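Local coordinates for protein 2-aminomuconate 6-semialdehyde dehydrogenase (Burkholderia cenocepacia, PDB 4U3W) that probably oxidises the aldehyde group of 2-aminomuconate 6-semialdehyde to the acid, as a member of the NAD(P)-dependent aldehyde dehydrogenase family, at residues V53-A64 and F222-Q230; K276-F287 and L307-I318. All coordinates share one frame; numbering follows the deposited sequence.

Interaction 1: V53-A64 and F222-Q230; sequences VCEADAALVDSA and FNLIHGHGQ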
loop_
_atom_site.group_PDB
_atom_site.type_symbol
_atom_site.label_atom_id
_atom_site.label_comp_id
_atom_site.label_asym_id
_atom_site.label_seq_id
_atom_site.Cartn_x
_atom_site.Cartn_y
_atom_site.Cartn_z
ATOM N N VAL A 53 -40.837 -7.998 -23.447
ATOM C CA VAL A 53 -39.998 -8.015 -22.249
ATOM C C VAL A 53 -40.937 -8.103 -21.061
ATOM O O VAL A 53 -41.910 -7.327 -20.970
ATOM C CB VAL A 53 -39.151 -6.729 -22.134
ATOM C CG1 VAL A 53 -38.094 -6.875 -21.050
ATOM C CG2 VAL A 53 -38.446 -6.379 -23.495
ATOM N N CYS A 54 -40.685 -9.031 -20.150
ATOM C CA CYS A 54 -41.527 -9.113 -18.957
ATOM C C CYS A 54 -41.283 -7.919 -18.024
ATOM O O CYS A 54 -40.152 -7.455 -17.853
ATOM C CB CYS A 54 -41.247 -10.435 -18.211
ATOM S SG CYS A 54 -41.753 -11.848 -19.193
ATOM N N GLU A 55 -42.311 -7.478 -17.327
ATOM C CA GLU A 55 -42.169 -6.345 -16.401
ATOM C C GLU A 55 -42.279 -6.769 -14.936
ATOM O O GLU A 55 -43.376 -7.235 -14.501
ATOM C CB GLU A 55 -43.264 -5.322 -16.706
ATOM C CG GLU A 55 -43.333 -4.143 -15.744
ATOM C CD GLU A 55 -42.266 -3.063 -16.074
ATOM O OE1 GLU A 55 -42.012 -2.765 -17.266
ATOM O OE2 GLU A 55 -41.653 -2.568 -15.122
ATOM N N ALA A 56 -41.233 -6.600 -14.134
ATOM C CA ALA A 56 -41.327 -7.092 -12.725
ATOM C C ALA A 56 -42.101 -6.129 -11.787
ATOM O O ALA A 56 -41.766 -4.937 -11.692
ATOM C CB ALA A 56 -39.926 -7.336 -12.153
ATOM N N ASP A 57 -43.140 -6.620 -11.114
ATOM C CA ASP A 57 -43.835 -5.772 -10.152
ATOM C C ASP A 57 -43.129 -5.881 -8.793
ATOM O O ASP A 57 -42.169 -6.664 -8.624
ATOM C CB ASP A 57 -45.332 -6.142 -10.033
ATOM C CG ASP A 57 -45.581 -7.550 -9.434
ATOM O OD1 ASP A 57 -44.781 -8.063 -8.646
ATOM O OD2 ASP A 57 -46.631 -8.146 -9.745
ATOM N N ALA A 58 -43.612 -5.121 -7.815
ATOM C CA ALA A 58 -42.930 -5.044 -6.525
ATOM C C ALA A 58 -42.848 -6.402 -5.768
ATOM O O ALA A 58 -41.875 -6.633 -5.025
ATOM C CB ALA A 58 -43.618 -3.991 -5.645
ATOM N N ALA A 59 -43.848 -7.271 -5.921
ATOM C CA ALA A 59 -43.794 -8.600 -5.268
ATOM C C ALA A 59 -42.678 -9.452 -5.902
ATOM O O ALA A 59 -41.919 -10.139 -5.186
ATOM C CB ALA A 59 -45.131 -9.327 -5.349
ATOM N N LEU A 60 -42.548 -9.380 -7.226
ATOM C CA LEU A 60 -41.452 -10.119 -7.891
ATOM C C LEU A 60 -40.054 -9.560 -7.555
ATOM O O LEU A 60 -39.095 -10.324 -7.290
ATOM C CB LEU A 60 -41.674 -10.144 -9.395
ATOM C CG LEU A 60 -40.786 -11.200 -10.079
ATOM C CD1 LEU A 60 -41.042 -12.559 -9.380
ATOM C CD2 LEU A 60 -41.082 -11.290 -11.553
ATOM N N VAL A 61 -39.916 -8.242 -7.531
ATOM C CA VAL A 61 -38.672 -7.685 -7.049
ATOM C C VAL A 61 -38.329 -8.196 -5.636
ATOM O O VAL A 61 -37.184 -8.615 -5.369
ATOM C CB VAL A 61 -38.701 -6.132 -7.084
ATOM C CG1 VAL A 61 -37.479 -5.544 -6.332
ATOM C CG2 VAL A 61 -38.788 -5.638 -8.560
ATOM N N ASP A 62 -39.314 -8.237 -4.741
ATOM C CA ASP A 62 -39.038 -8.702 -3.388
ATOM C C ASP A 62 -38.601 -10.179 -3.394
ATOM O O ASP A 62 -37.734 -10.574 -2.624
ATOM C CB ASP A 62 -40.281 -8.495 -2.480
ATOM C CG ASP A 62 -40.182 -9.271 -1.175
ATOM O OD1 ASP A 62 -39.360 -8.891 -0.320
ATOM O OD2 ASP A 62 -40.920 -10.274 -0.981
ATOM N N SER A 63 -39.241 -10.990 -4.235
ATOM C CA SER A 63 -38.822 -12.381 -4.426
ATOM C C SER A 63 -37.323 -12.501 -4.791
ATOM O O SER A 63 -36.650 -13.389 -4.337
ATOM C CB SER A 63 -39.659 -13.061 -5.512
ATOM O OG SER A 63 -41.022 -13.125 -5.087
ATOM N N ALA A 64 -36.868 -11.649 -5.693
ATOM C CA ALA A 64 -35.490 -11.717 -6.171
ATOM C C ALA A 64 -34.544 -11.367 -5.025
ATOM O O ALA A 64 -33.497 -12.009 -4.831
ATOM C CB ALA A 64 -35.322 -10.785 -7.352
ATOM N N PHE A 222 -26.963 -14.710 -8.722
ATOM C CA PHE A 222 -27.197 -13.701 -9.723
ATOM C C PHE A 222 -28.699 -13.707 -10.152
ATOM O O PHE A 222 -29.197 -14.719 -10.634
ATOM C CB PHE A 222 -26.324 -13.931 -10.959
ATOM C CG PHE A 222 -26.634 -12.975 -12.077
ATOM C CD1 PHE A 222 -25.990 -11.731 -12.139
ATOM C CD2 PHE A 222 -27.542 -13.320 -13.077
ATOM C CE1 PHE A 222 -26.251 -10.830 -13.172
ATOM C CE2 PHE A 222 -27.813 -12.424 -14.105
ATOM C CZ PHE A 222 -27.177 -11.186 -14.153
ATOM N N ASN A 223 -29.374 -12.574 -9.997
ATOM C CA ASN A 223 -30.809 -12.457 -10.351
ATOM C C ASN A 223 -30.988 -11.269 -11.293
ATOM O O ASN A 223 -30.431 -10.205 -11.055
ATOM C CB ASN A 223 -31.683 -12.293 -9.114
ATOM C CG ASN A 223 -31.395 -13.331 -8.090
ATOM O OD1 ASN A 223 -31.944 -14.428 -8.122
ATOM N ND2 ASN A 223 -30.506 -13.011 -7.184
ATOM N N LEU A 224 -31.728 -11.492 -12.383
ATOM C CA LEU A 224 -32.031 -10.464 -13.381
ATOM C C LEU A 224 -33.510 -10.130 -13.351
ATOM O O LEU A 224 -34.355 -11.030 -13.425
ATOM C CB LEU A 224 -31.668 -10.960 -14.784
ATOM C CG LEU A 224 -31.979 -9.942 -15.894
ATOM C CD1 LEU A 224 -30.939 -8.858 -15.865
ATOM C CD2 LEU A 224 -31.854 -10.687 -17.208
ATOM N N ILE A 225 -33.844 -8.868 -13.171
ATOM C CA ILE A 225 -35.248 -8.442 -13.237
ATOM C C ILE A 225 -35.398 -7.378 -14.308
ATOM O O ILE A 225 -34.616 -6.407 -14.326
ATOM C CB ILE A 225 -35.761 -7.857 -11.907
ATOM C CG1 ILE A 225 -34.676 -6.958 -11.293
ATOM C CG2 ILE A 225 -36.110 -8.980 -10.914
ATOM C CD1 ILE A 225 -35.201 -6.090 -10.128
ATOM N N HIS A 226 -36.371 -7.550 -15.181
ATOM C CA HIS A 226 -36.613 -6.558 -16.206
ATOM C C HIS A 226 -37.706 -5.598 -15.814
ATOM O O HIS A 226 -38.632 -5.938 -15.010
ATOM C CB HIS A 226 -37.006 -7.191 -17.530
ATOM C CG HIS A 226 -35.873 -7.895 -18.224
ATOM N ND1 HIS A 226 -34.747 -7.230 -18.715
ATOM C CD2 HIS A 226 -35.674 -9.209 -18.498
ATOM C CE1 HIS A 226 -33.958 -8.095 -19.309
ATOM N NE2 HIS A 226 -34.486 -9.309 -19.191
ATOM N N GLY A 227 -37.620 -4.407 -16.393
ATOM C CA GLY A 227 -38.695 -3.454 -16.197
ATOM C C GLY A 227 -38.268 -2.029 -16.308
ATOM O O GLY A 227 -37.119 -1.749 -16.652
ATOM N N HIS A 228 -39.195 -1.138 -15.989
ATOM C CA HIS A 228 -38.944 0.278 -16.063
ATOM C C HIS A 228 -38.326 0.815 -14.778
ATOM O O HIS A 228 -37.917 0.043 -13.921
ATOM C CB HIS A 228 -40.261 1.009 -16.448
ATOM C CG HIS A 228 -40.596 0.813 -17.888
ATOM N ND1 HIS A 228 -40.947 -0.425 -18.396
ATOM C CD2 HIS A 228 -40.569 1.666 -18.950
ATOM C CE1 HIS A 228 -41.171 -0.317 -19.700
ATOM N NE2 HIS A 228 -40.921 0.932 -20.067
ATOM N N GLY A 229 -38.201 2.132 -14.676
ATOM C CA GLY A 229 -37.444 2.745 -13.579
ATOM C C GLY A 229 -38.413 3.363 -12.579
ATOM O O GLY A 229 -38.866 2.716 -11.659
ATOM N N GLN A 230 -38.742 4.633 -12.765
ATOM C CA GLN A 230 -39.642 5.316 -11.852
ATOM C C GLN A 230 -41.020 4.641 -11.759
ATOM O O GLN A 230 -41.604 4.211 -12.777
ATOM C CB GLN A 230 -39.794 6.761 -12.298
ATOM C CG GLN A 230 -40.718 7.582 -11.417
ATOM C CD GLN A 230 -40.988 8.976 -11.953
ATOM O OE1 GLN A 230 -40.330 9.406 -12.885
ATOM N NE2 GLN A 230 -41.956 9.687 -11.360
#

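Interaction 2: K276-F287 and L307-I318; sequences KNAAVVFADADF and LCSERVYVERPI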
loop_
_atom_site.group_PDB
_atom_site.type_symbol
_atom_site.label_atom_id
_atom_site.label_comp_id
_atom_site.label_asym_id
_atom_site.label_seq_id
_atom_site.Cartn_x
_atom_site.Cartn_y
_atom_site.Cartn_z
ATOM N N LYS A 276 -21.053 17.456 -18.022
ATOM C CA LYS A 276 -21.020 18.384 -19.173
ATOM C C LYS A 276 -19.561 18.656 -19.449
ATOM O O LYS A 276 -19.017 19.717 -19.118
ATOM C CB LYS A 276 -21.776 19.667 -18.898
ATOM C CG LYS A 276 -21.955 20.561 -20.179
ATOM C CD LYS A 276 -22.949 19.940 -21.194
ATOM C CE LYS A 276 -23.139 20.881 -22.429
ATOM N NZ LYS A 276 -24.195 20.340 -23.329
ATOM N N ASN A 277 -18.908 17.633 -19.983
ATOM C CA ASN A 277 -17.470 17.579 -20.043
ATOM C C ASN A 277 -16.845 18.460 -21.119
ATOM O O ASN A 277 -17.404 18.631 -22.189
ATOM C CB ASN A 277 -17.029 16.139 -20.262
ATOM C CG ASN A 277 -17.721 15.193 -19.296
ATOM O OD1 ASN A 277 -17.587 15.318 -18.071
ATOM N ND2 ASN A 277 -18.435 14.237 -19.841
ATOM N N ALA A 278 -15.681 19.011 -20.800
ATOM C CA ALA A 278 -14.898 19.834 -21.735
ATOM C C ALA A 278 -13.682 19.098 -22.321
ATOM O O ALA A 278 -13.066 18.211 -21.649
ATOM C CB ALA A 278 -14.428 21.109 -21.047
ATOM N N ALA A 279 -13.352 19.472 -23.557
ATOM C CA ALA A 279 -12.051 19.184 -24.161
ATOM C C ALA A 279 -11.352 20.536 -24.390
ATOM O O ALA A 279 -11.993 21.497 -24.849
ATOM C CB ALA A 279 -12.217 18.412 -25.480
ATOM N N VAL A 280 -10.071 20.621 -24.008
ATOM C CA VAL A 280 -9.293 21.868 -24.128
ATOM C C VAL A 280 -8.172 21.616 -25.102
ATOM O O VAL A 280 -7.466 20.633 -24.961
ATOM C CB VAL A 280 -8.720 22.348 -22.750
ATOM C CG1 VAL A 280 -7.948 23.666 -22.894
ATOM C CG2 VAL A 280 -9.876 22.538 -21.746
ATOM N N VAL A 281 -8.070 22.463 -26.123
ATOM C CA VAL A 281 -7.002 22.342 -27.101
ATOM C C VAL A 281 -6.128 23.604 -27.111
ATOM O O VAL A 281 -6.575 24.652 -27.523
ATOM C CB VAL A 281 -7.545 22.074 -28.545
ATOM C CG1 VAL A 281 -6.367 21.833 -29.499
ATOM C CG2 VAL A 281 -8.476 20.825 -28.528
ATOM N N PHE A 282 -4.882 23.483 -26.655
ATOM C CA PHE A 282 -3.958 24.599 -26.685
ATOM C C PHE A 282 -3.341 24.726 -28.099
ATOM O O PHE A 282 -3.254 23.715 -28.814
ATOM C CB PHE A 282 -2.872 24.390 -25.611
ATOM C CG PHE A 282 -3.369 24.650 -24.214
ATOM C CD1 PHE A 282 -3.337 25.939 -23.681
ATOM C CD2 PHE A 282 -3.919 23.608 -23.449
ATOM C CE1 PHE A 282 -3.797 26.191 -22.411
ATOM C CE2 PHE A 282 -4.367 23.841 -22.157
ATOM C CZ PHE A 282 -4.320 25.136 -21.639
ATOM N N ALA A 283 -2.885 25.932 -28.485
ATOM C CA ALA A 283 -2.268 26.136 -29.803
ATOM C C ALA A 283 -1.018 25.261 -29.982
ATOM O O ALA A 283 -0.662 24.935 -31.107
ATOM C CB ALA A 283 -1.889 27.671 -30.040
ATOM N N ASP A 284 -0.362 24.856 -28.888
ATOM C CA ASP A 284 0.845 24.030 -29.003
ATOM C C ASP A 284 0.537 22.531 -29.126
ATOM O O ASP A 284 1.450 21.692 -29.136
ATOM C CB ASP A 284 1.793 24.279 -27.817
ATOM C CG ASP A 284 1.207 23.837 -26.436
ATOM O OD1 ASP A 284 0.503 22.808 -26.350
ATOM O OD2 ASP A 284 1.483 24.520 -25.408
ATOM N N ALA A 285 -0.750 22.180 -29.194
ATOM C CA ALA A 285 -1.131 20.777 -29.333
ATOM C C ALA A 285 -0.721 20.227 -30.670
ATOM O O ALA A 285 -0.484 20.992 -31.607
ATOM C CB ALA A 285 -2.690 20.582 -29.122
ATOM N N ASP A 286 -0.628 18.902 -30.745
ATOM C CA ASP A 286 -0.513 18.193 -32.017
ATOM C C ASP A 286 -1.852 18.339 -32.729
ATOM O O ASP A 286 -2.820 17.738 -32.321
ATOM C CB ASP A 286 -0.136 16.716 -31.760
ATOM C CG ASP A 286 -0.068 15.849 -33.046
ATOM O OD1 ASP A 286 -0.731 16.126 -34.077
ATOM O OD2 ASP A 286 0.638 14.824 -32.991
ATOM N N PHE A 287 -1.897 19.150 -33.777
ATOM C CA PHE A 287 -3.174 19.600 -34.345
ATOM C C PHE A 287 -3.978 18.447 -34.908
ATOM O O PHE A 287 -5.161 18.286 -34.555
ATOM C CB PHE A 287 -2.932 20.658 -35.442
ATOM C CG PHE A 287 -4.226 21.244 -36.040
ATOM C CD1 PHE A 287 -4.842 22.329 -35.441
ATOM C CD2 PHE A 287 -4.786 20.711 -37.208
ATOM C CE1 PHE A 287 -6.028 22.879 -35.979
ATOM C CE2 PHE A 287 -5.951 21.253 -37.777
ATOM C CZ PHE A 287 -6.565 22.353 -37.162
ATOM N N LEU A 307 -19.087 10.370 -20.661
ATOM C CA LEU A 307 -17.755 10.977 -20.772
ATOM C C LEU A 307 -17.542 11.875 -22.001
ATOM O O LEU A 307 -16.437 12.475 -22.174
ATOM C CB LEU A 307 -16.728 9.872 -20.787
ATOM C CG LEU A 307 -16.718 8.921 -19.574
ATOM C CD1 LEU A 307 -15.883 7.689 -19.891
ATOM C CD2 LEU A 307 -16.194 9.661 -18.316
ATOM N N CYS A 308 -18.551 11.958 -22.862
ATOM C CA CYS A 308 -18.369 12.740 -24.109
ATOM C C CYS A 308 -18.141 14.210 -23.852
ATOM O O CYS A 308 -18.573 14.750 -22.838
ATOM C CB CYS A 308 -19.574 12.579 -25.076
ATOM S SG CYS A 308 -19.462 11.002 -25.945
ATOM N N SER A 309 -17.403 14.842 -24.772
ATOM C CA SER A 309 -17.106 16.245 -24.681
ATOM C C SER A 309 -18.190 17.041 -25.409
ATOM O O SER A 309 -18.188 17.094 -26.636
ATOM C CB SER A 309 -15.716 16.555 -25.302
ATOM O OG SER A 309 -15.712 16.190 -26.683
ATOM N N GLU A 310 -19.084 17.698 -24.664
ATOM C CA GLU A 310 -20.083 18.545 -25.292
ATOM C C GLU A 310 -19.660 20.014 -25.285
ATOM O O GLU A 310 -20.284 20.805 -25.980
ATOM C CB GLU A 310 -21.473 18.358 -24.603
ATOM C CG GLU A 310 -22.011 16.958 -24.912
ATOM C CD GLU A 310 -23.492 16.723 -24.449
ATOM O OE1 GLU A 310 -24.073 17.598 -23.763
ATOM O OE2 GLU A 310 -24.051 15.670 -24.804
ATOM N N ARG A 311 -18.593 20.365 -24.529
ATOM C CA ARG A 311 -17.975 21.707 -24.581
ATOM C C ARG A 311 -16.561 21.495 -25.089
ATOM O O ARG A 311 -15.881 20.534 -24.684
ATOM C CB ARG A 311 -17.900 22.420 -23.208
ATOM C CG ARG A 311 -19.253 22.614 -22.482
ATOM C CD ARG A 311 -19.058 23.320 -21.144
ATOM N NE ARG A 311 -18.572 22.399 -20.076
ATOM C CZ ARG A 311 -17.773 22.785 -19.079
ATOM N NH1 ARG A 311 -17.320 24.035 -19.037
ATOM N NH2 ARG A 311 -17.403 21.922 -18.132
ATOM N N VAL A 312 -16.138 22.351 -26.006
ATOM C CA VAL A 312 -14.738 22.361 -26.470
ATOM C C VAL A 312 -14.204 23.792 -26.364
ATOM O O VAL A 312 -14.916 24.736 -26.744
ATOM C CB VAL A 312 -14.597 21.862 -27.947
ATOM C CG1 VAL A 312 -13.092 21.778 -28.359
ATOM C CG2 VAL A 312 -15.279 20.496 -28.105
ATOM N N TYR A 313 -12.981 23.958 -25.822
ATOM C CA TYR A 313 -12.336 25.271 -25.788
ATOM C C TYR A 313 -11.001 25.207 -26.533
ATOM O O TYR A 313 -10.157 24.400 -26.203
ATOM C CB TYR A 313 -12.088 25.772 -24.360
ATOM C CG TYR A 313 -13.372 25.856 -23.497
ATOM C CD1 TYR A 313 -14.247 26.931 -23.590
ATOM C CD2 TYR A 313 -13.670 24.851 -22.597
ATOM C CE1 TYR A 313 -15.425 27.009 -22.780
ATOM C CE2 TYR A 313 -14.844 24.897 -21.789
ATOM C CZ TYR A 313 -15.704 25.980 -21.903
ATOM O OH TYR A 313 -16.789 25.964 -21.089
ATOM N N VAL A 314 -10.826 26.081 -27.521
ATOM C CA VAL A 314 -9.633 26.040 -28.375
ATOM C C VAL A 314 -8.947 27.401 -28.304
ATOM O O VAL A 314 -9.604 28.437 -28.388
ATOM C CB VAL A 314 -9.998 25.682 -29.835
ATOM C CG1 VAL A 314 -8.759 25.642 -30.748
ATOM C CG2 VAL A 314 -10.743 24.327 -29.868
ATOM N N GLU A 315 -7.631 27.393 -28.106
ATOM C CA GLU A 315 -6.906 28.638 -27.973
ATOM C C GLU A 315 -7.054 29.442 -29.275
ATOM O O GLU A 315 -6.952 28.884 -30.380
ATOM C CB GLU A 315 -5.434 28.386 -27.628
ATOM C CG GLU A 315 -4.737 29.608 -27.104
ATOM C CD GLU A 315 -3.269 29.299 -26.714
ATOM O OE1 GLU A 315 -2.880 28.111 -26.654
ATOM O OE2 GLU A 315 -2.542 30.268 -26.501
ATOM N N ARG A 316 -7.286 30.746 -29.142
ATOM C CA ARG A 316 -7.743 31.551 -30.276
ATOM C C ARG A 316 -6.880 31.460 -31.572
ATOM O O ARG A 316 -7.453 31.416 -32.646
ATOM C CB ARG A 316 -7.880 33.031 -29.851
ATOM C CG ARG A 316 -8.699 33.878 -30.808
ATOM C CD ARG A 316 -8.834 35.290 -30.296
ATOM N NE ARG A 316 -9.504 35.351 -29.002
ATOM C CZ ARG A 316 -10.822 35.313 -28.838
ATOM N NH1 ARG A 316 -11.628 35.173 -29.881
ATOM N NH2 ARG A 316 -11.340 35.395 -27.625
ATOM N N PRO A 317 -5.522 31.399 -31.488
ATOM C CA PRO A 317 -4.821 31.374 -32.786
ATOM C C PRO A 317 -5.102 30.159 -33.702
ATOM O O PRO A 317 -4.889 30.264 -34.907
ATOM C CB PRO A 317 -3.336 31.384 -32.386
ATOM C CG PRO A 317 -3.312 32.006 -31.060
ATOM C CD PRO A 317 -4.572 31.545 -30.367
ATOM N N ILE A 318 -5.587 29.030 -33.175
ATOM C CA ILE A 318 -5.904 27.914 -34.050
ATOM C C ILE A 318 -7.411 27.636 -34.112
ATOM O O ILE A 318 -7.828 26.607 -34.656
ATOM C CB ILE A 318 -5.185 26.602 -33.602
ATOM C CG1 ILE A 318 -5.475 26.284 -32.135
ATOM C CG2 ILE A 318 -3.666 26.666 -33.851
ATOM C CD1 ILE A 318 -5.228 24.816 -31.792
HETATM O O HOH W 1 -23.196 21.347 -25.692
HETATM O O HOH W 2 -20.687 15.988 -21.598
HETATM O O HOH W 3 -0.313 26.995 -26.764
#

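Interaction 1: V53-A64 and F222-Q230
Glu55 bends over Gly227 CA and holds His228 with both carboxylate oxygens. OE1 accepts from ND1 of His228 at 2.8 Å, lying at the edge of the imidazole near its plane, while OE2 uses its syn lone pair for the backbone N of His228 at 3.0 Å. Carboxylate and ring planes stand 33° apart. The bend is at chi2 of Glu55 (80°), and OE2 comes to 3.3 Å from Gly227 CA, an approach made possible by the bare backbone there. The two bonds should fix the carboxylate; within this contact the imidazole is held by the ND1 bond alone, with Phe39 packing edge-to-face on it. The main chains meet where Ala56 N donates to His226 O at 2.8 Å. The His226 ring has CG1 of Val53 over one face, a CH-pi contact of 4.2 Å to the centroid; its NE2 is satisfied by Thr206 OG1. Buried Asn223 is served from outside: ND2 bonds the carbonyls of Gly220 and Val193, OD1 the amide of Asn29. Between these polar ends, Ile225 touches Val61 CG2 with CD1 (3.9 Å) and Ala64 CB with CG2 (4.1 Å), packing under helix 58-76, whereas Leu224 rests on helix 203-214. The contact joins that first helix and the N-terminal sheet containing strand 49-54 to the sheet holding strands 192-196 and 222-224, probably the coenzyme-binding domain of the aldehyde dehydrogenase fold.

Interaction 2: K276-F287 and L307-I318
Arg311 clasps the carbonyl oxygen of Lys276 side-on, NE and NH2 both lying 2.9 Å from Lys276 O, which sits in the guanidinium plane. The two donors are not equivalent: NH2 comes nearly along the carbonyl axis, NE from above the carbonyl plane. A bend at chi3 of Arg311 (-79°) folds the head back for this grip. Ala278 CB lies over the centre of one guanidinium face, 4.2 Å above it, and the same methyl meets the edge of the Tyr313 ring at CE2 (3.9 Å). NH1 of Arg311 donates to Tyr313 OH. The Lys276 side chain crosses Glu310 at about a right angle, its NZ forming a salt bridge with OE1 (2.8 Å) on the anti side of the carboxylate; Glu407 O is a second partner of this ammonium. Two backbone amides also hold the carboxylate, Phe410 N donating to OE2 and Ile409 N to OE1. At the other end, Glu315 OE1 lies at the edge of the Phe282 ring, the two groups turned 83° to each other, and accepts a nearly straight bond (172°) from Ala283 N at 2.8 Å. Ile318 reaches across the neighbouring turn, its CD1 3.9 Å from Val281 CG1. Between these ends the backbones pair in parallel, Tyr313 bonding Ala279 O through its N and Val281 N through its O. Strands 277-281 and 309-315, with helix 287-299 between them, form a beta-alpha-beta unit in a seven-stranded sheet, flanked by strands 437-441 and 413-419; helix 422-430 packs on the face carrying Ala278, Val280 and Tyr313.

The two interactions are separate structural units: their centres lie 43 Å apart, on opposite sides of the chain's centre, and their nearest atoms about 21 Å. Their sheets differ too, consistent with the separate coenzyme-binding and catalytic domains of aldehyde dehydrogenases. Interaction 1 lies near a bound magnesium ion, about 9 Å from the side chain of Val53, at the site formed with Leu42 and Glu200. Interaction 2 instead adjoins Cys306, which stands at the cysteine of the family's Gly-Gln-x-Cys motif and is probably the catalytic nucleophile. Asn277 ND2 donates to Cys306 O and, at 3.0 Å, to Cys308 O, so Asn277 holds the backbone at that site.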